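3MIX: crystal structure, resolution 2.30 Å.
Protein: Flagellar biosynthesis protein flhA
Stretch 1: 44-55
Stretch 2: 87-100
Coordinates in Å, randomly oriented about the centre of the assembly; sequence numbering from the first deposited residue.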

# COMPACT_ATOMS: atom_id res chain seq x y z
N LEU A 44 24.29 -1.04 9.06
CA LEU A 44 23.55 -0.59 7.88
C LEU A 44 22.50 -1.64 7.55
O LEU A 44 22.80 -2.65 6.90
CB LEU A 44 24.47 -0.33 6.69
CG LEU A 44 25.73 0.49 6.96
CD1 LEU A 44 26.66 0.49 5.74
CD2 LEU A 44 25.40 1.90 7.43
N HIS A 45 21.27 -1.39 8.01
CA HIS A 45 20.17 -2.32 7.86
C HIS A 45 19.50 -2.04 6.56
O HIS A 45 18.94 -0.97 6.37
CB HIS A 45 19.14 -2.13 8.98
CG HIS A 45 19.62 -2.60 10.31
ND1 HIS A 45 19.20 -3.78 10.88
CD2 HIS A 45 20.50 -2.05 11.19
CE1 HIS A 45 19.79 -3.94 12.05
NE2 HIS A 45 20.58 -2.91 12.26
N ILE A 46 19.55 -3.01 5.64
CA ILE A 46 18.93 -2.78 4.33
C ILE A 46 17.85 -3.84 4.00
O ILE A 46 17.25 -3.79 2.93
CB ILE A 46 20.01 -2.58 3.20
CG1 ILE A 46 21.08 -3.67 3.24
CG2 ILE A 46 20.73 -1.23 3.36
CD1 ILE A 46 20.89 -4.70 2.21
N ASP A 47 17.61 -4.76 4.94
CA ASP A 47 16.60 -5.79 4.75
C ASP A 47 15.21 -5.19 4.50
O ASP A 47 14.81 -4.25 5.16
CB ASP A 47 16.55 -6.72 5.96
CG ASP A 47 17.89 -7.29 6.33
OD1 ASP A 47 18.69 -6.58 6.97
OD2 ASP A 47 18.16 -8.46 5.98
N PRO A 48 14.47 -5.75 3.53
CA PRO A 48 13.15 -5.17 3.24
C PRO A 48 12.19 -5.20 4.43
O PRO A 48 11.44 -4.24 4.60
CB PRO A 48 12.61 -6.02 2.08
CG PRO A 48 13.59 -7.07 1.80
CD PRO A 48 14.75 -6.98 2.78
N ILE A 49 12.22 -6.27 5.24
CA ILE A 49 11.31 -6.40 6.37
C ILE A 49 12.01 -7.01 7.56
O ILE A 49 12.59 -8.09 7.46
CB ILE A 49 10.07 -7.32 6.07
CG1 ILE A 49 9.37 -6.98 4.74
CG2 ILE A 49 9.07 -7.28 7.26
CD1 ILE A 49 8.15 -7.90 4.42
N GLU A 50 11.95 -6.31 8.70
CA GLU A 50 12.59 -6.78 9.90
C GLU A 50 11.59 -6.78 11.02
O GLU A 50 10.91 -5.77 11.27
CB GLU A 50 13.75 -5.85 10.31
CG GLU A 50 14.84 -5.67 9.29
CD GLU A 50 15.81 -4.58 9.73
OE1 GLU A 50 16.65 -4.87 10.60
OE2 GLU A 50 15.73 -3.44 9.21
N PHE A 51 11.52 -7.90 11.73
CA PHE A 51 10.73 -8.03 12.93
C PHE A 51 11.69 -8.28 14.09
O PHE A 51 12.42 -9.28 14.10
CB PHE A 51 9.72 -9.17 12.79
CG PHE A 51 8.85 -9.36 14.00
CD1 PHE A 51 7.70 -8.59 14.16
CD2 PHE A 51 9.17 -10.30 14.96
CE1 PHE A 51 6.89 -8.76 15.27
CE2 PHE A 51 8.35 -10.47 16.08
CZ PHE A 51 7.22 -9.71 16.23
N GLU A 52 11.67 -7.34 15.03
CA GLU A 52 12.54 -7.33 16.19
C GLU A 52 11.75 -7.42 17.48
O GLU A 52 10.69 -6.79 17.62
CB GLU A 52 13.36 -6.04 16.21
CG GLU A 52 14.32 -5.91 15.04
CD GLU A 52 15.22 -4.69 15.15
OE1 GLU A 52 15.12 -3.94 16.14
OE2 GLU A 52 16.03 -4.48 14.21
N PHE A 53 12.28 -8.18 18.43
CA PHE A 53 11.59 -8.46 19.69
C PHE A 53 12.54 -8.51 20.89
O PHE A 53 13.73 -8.82 20.75
CB PHE A 53 10.82 -9.78 19.59
CG PHE A 53 11.67 -10.93 19.12
CD1 PHE A 53 11.94 -11.11 17.75
CD2 PHE A 53 12.22 -11.83 20.03
CE1 PHE A 53 12.72 -12.17 17.31
CE2 PHE A 53 13.01 -12.89 19.60
CZ PHE A 53 13.26 -13.06 18.24
N GLY A 54 12.01 -8.20 22.07
CA GLY A 54 12.75 -8.37 23.32
C GLY A 54 12.77 -9.84 23.71
O GLY A 54 12.12 -10.67 23.07
N TYR A 55 13.50 -10.15 24.78
CA TYR A 55 13.77 -11.54 25.15
C TYR A 55 12.53 -12.30 25.61
O TYR A 55 12.47 -13.53 25.47
CB TYR A 55 14.91 -11.65 26.17
CG TYR A 55 14.58 -11.16 27.58
CD1 TYR A 55 13.84 -11.96 28.45
CD2 TYR A 55 15.01 -9.91 28.03
CE1 TYR A 55 13.53 -11.52 29.74
CE2 TYR A 55 14.72 -9.47 29.31
CZ TYR A 55 13.97 -10.27 30.16
OH TYR A 55 13.67 -9.84 31.45
N VAL A 87 3.98 -10.66 -3.42
CA VAL A 87 4.62 -11.68 -2.67
C VAL A 87 5.72 -11.01 -1.84
O VAL A 87 6.77 -10.63 -2.38
CB VAL A 87 5.32 -12.70 -3.56
CG1 VAL A 87 5.92 -13.77 -2.68
CG2 VAL A 87 4.35 -13.33 -4.55
N ILE A 88 5.50 -10.94 -0.53
CA ILE A 88 6.45 -10.31 0.35
C ILE A 88 7.73 -11.13 0.42
O ILE A 88 7.70 -12.38 0.35
CB ILE A 88 5.87 -10.03 1.76
CG1 ILE A 88 5.56 -11.34 2.49
CG2 ILE A 88 4.65 -9.10 1.66
CD1 ILE A 88 5.34 -11.16 4.01
N PRO A 89 8.85 -10.44 0.54
CA PRO A 89 10.14 -11.10 0.67
C PRO A 89 10.30 -11.72 2.06
O PRO A 89 9.43 -11.59 2.94
CB PRO A 89 11.15 -9.96 0.47
CG PRO A 89 10.38 -8.71 0.99
CD PRO A 89 8.95 -8.96 0.58
N VAL A 90 11.40 -12.45 2.20
CA VAL A 90 11.87 -13.01 3.45
C VAL A 90 11.81 -11.97 4.56
O VAL A 90 12.25 -10.82 4.37
CB VAL A 90 13.33 -13.52 3.23
CG1 VAL A 90 14.02 -13.91 4.54
CG2 VAL A 90 13.30 -14.71 2.32
N VAL A 91 11.26 -12.36 5.71
CA VAL A 91 11.28 -11.50 6.90
C VAL A 91 12.50 -11.81 7.77
O VAL A 91 12.79 -12.97 8.06
CB VAL A 91 9.99 -11.57 7.76
CG1 VAL A 91 10.11 -10.61 8.93
CG2 VAL A 91 8.74 -11.20 6.91
N ARG A 92 13.21 -10.76 8.15
CA ARG A 92 14.36 -10.93 9.01
C ARG A 92 13.88 -10.87 10.47
O ARG A 92 13.19 -9.94 10.88
CB ARG A 92 15.39 -9.84 8.71
CG ARG A 92 16.82 -10.28 8.95
CD ARG A 92 17.38 -9.71 10.24
NE ARG A 92 18.13 -8.48 10.01
CZ ARG A 92 19.45 -8.36 10.17
NH1 ARG A 92 20.18 -9.40 10.56
NH2 ARG A 92 20.05 -7.20 9.93
N ILE A 93 14.25 -11.89 11.23
CA ILE A 93 13.80 -12.02 12.61
C ILE A 93 14.98 -11.96 13.61
O ILE A 93 15.85 -12.83 13.60
CB ILE A 93 12.91 -13.28 12.73
CG1 ILE A 93 11.61 -13.07 11.91
CG2 ILE A 93 12.64 -13.67 14.19
CD1 ILE A 93 10.93 -14.34 11.47
N ARG A 94 15.00 -10.92 14.45
CA ARG A 94 16.09 -10.68 15.43
C ARG A 94 15.57 -10.41 16.83
O ARG A 94 14.73 -9.52 17.02
CB ARG A 94 16.89 -9.43 15.07
CG ARG A 94 17.84 -9.53 13.91
CD ARG A 94 19.04 -8.58 14.10
NE ARG A 94 18.66 -7.16 14.23
CZ ARG A 94 19.08 -6.34 15.19
NH1 ARG A 94 19.91 -6.77 16.15
NH2 ARG A 94 18.67 -5.08 15.20
N ASP A 95 16.10 -11.11 17.83
CA ASP A 95 15.94 -10.64 19.20
C ASP A 95 16.72 -9.33 19.36
O ASP A 95 17.80 -9.16 18.76
CB ASP A 95 16.37 -11.68 20.24
CG ASP A 95 17.72 -12.28 19.95
OD1 ASP A 95 17.79 -13.23 19.15
OD2 ASP A 95 18.72 -11.80 20.54
N ASN A 96 16.15 -8.40 20.11
CA ASN A 96 16.80 -7.12 20.37
C ASN A 96 16.75 -6.73 21.85
O ASN A 96 15.69 -6.46 22.41
CB ASN A 96 16.23 -6.02 19.47
CG ASN A 96 17.07 -4.75 19.47
OD1 ASN A 96 17.99 -4.60 20.29
ND2 ASN A 96 16.77 -3.84 18.57
N ILE A 97 17.93 -6.73 22.48
CA ILE A 97 18.09 -6.44 23.92
C ILE A 97 17.74 -4.99 24.30
O ILE A 97 17.37 -4.71 25.44
CB ILE A 97 19.54 -6.80 24.42
CG1 ILE A 97 19.57 -6.92 25.94
CG2 ILE A 97 20.58 -5.79 23.89
CD1 ILE A 97 20.92 -7.32 26.52
N ALA A 98 17.87 -4.07 23.34
CA ALA A 98 17.45 -2.69 23.53
C ALA A 98 15.94 -2.56 23.83
O ALA A 98 15.51 -1.60 24.48
CB ALA A 98 17.83 -1.85 22.32
N LEU A 99 15.16 -3.54 23.38
CA LEU A 99 13.71 -3.51 23.58
C LEU A 99 13.32 -4.16 24.90
O LEU A 99 14.04 -5.01 25.44
CB LEU A 99 12.97 -4.19 22.41
CG LEU A 99 13.17 -3.72 20.97
CD1 LEU A 99 12.34 -4.59 20.02
CD2 LEU A 99 12.85 -2.24 20.77
N GLN A 100 12.16 -3.75 25.41
CA GLN A 100 11.60 -4.32 26.63
C GLN A 100 11.29 -5.80 26.42
O GLN A 100 11.02 -6.21 25.29
CB GLN A 100 10.34 -3.55 27.03
CG GLN A 100 10.61 -2.13 27.58
CD GLN A 100 11.23 -2.12 28.97
OE1 GLN A 100 10.87 -2.92 29.84
NE2 GLN A 100 12.16 -1.19 29.19
O HOH W 1 13.76 -8.85 5.21

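What sets the two stretches side by side? Residues 49-53 and 92-95 are neighbouring parallel strands, their axes 4.8 Å apart at closest approach and crossed by 21°. The backbone of Arg92 sits between two residues of the other strand: its N donates to Ile49 O (2.8 Å) and its O accepts from Phe51 N (2.8 Å). Arg94 repeats the pattern, its N reaching Phe51 O and its O receiving Phe53 N, both at 3.1 Å. A last rung, Asn96 N to Phe53 O, is very short at 2.5 Å. Before the first rung the chains spread, and water 1 fills the gap, accepting from Ile49 N (3.0 Å) and donating to Val90 O (2.6 Å).

Which bumps fill which hollows among the apolar side chains? Pro48 lays its CB 3.7 Å from Pro89 CG, two compact rings meeting where the strands have not yet begun to pair. Ile49, extended in an m,t rotamer, carries CD1 to 4.1 Å from both Ile88 CB and Pro89 CD, while its CG2 lies 3.9 Å from Val91 CG1. Phe51 contributes its CB, 4.1 Å from Val91 CG1, but its t rotamer leads the ring away. Phe53, on the same face of the sheet, does the reverse: with chi1 at 52° (p), its flat ring comes over the neighbouring strand. Asp95 CA packs over the ring face, 3.8 Å from the centroid, and Ile93 CG2 meets the edge at Phe53 CE1 (3.5 Å).

How are the charges accommodated on the face that carries Glu50, Glu52, Arg92 and Arg94? Glu52 is buried, yet both carboxylate oxygens are engaged: OE2 forms a salt bridge with Arg94 NH2 and OE1 accepts from Asn96 ND2, each at 2.9 Å. Arg92 folds through off-well torsions, bringing NH2 3.3 Å from Asp47 OD1 in a salt bridge; a longer one joins its NE to Glu50 OE1 (3.9 Å). That NE is buried without a hydrogen-bonding partner. His45 fits beside both guanidinium groups, and its ND1 donates to Glu50 OE1 (2.8 Å).

Why does glycine suit the end of the contact? Stretch 2 leaves its strand in a type I turn from Asn96 to Leu99, closed by Leu99 N to Asn96 O (3.1 Å), and returns close to Gly54. Gly54 CA lies 3.4 Å from Gln100 O; an ideal CB would stand 1.9 Å from that oxygen, a clash. Leu99 CD1 fills the neighbouring space, 3.6 Å from Glu52 O. Altogether the two stretches bury 999 Å², both sides summed.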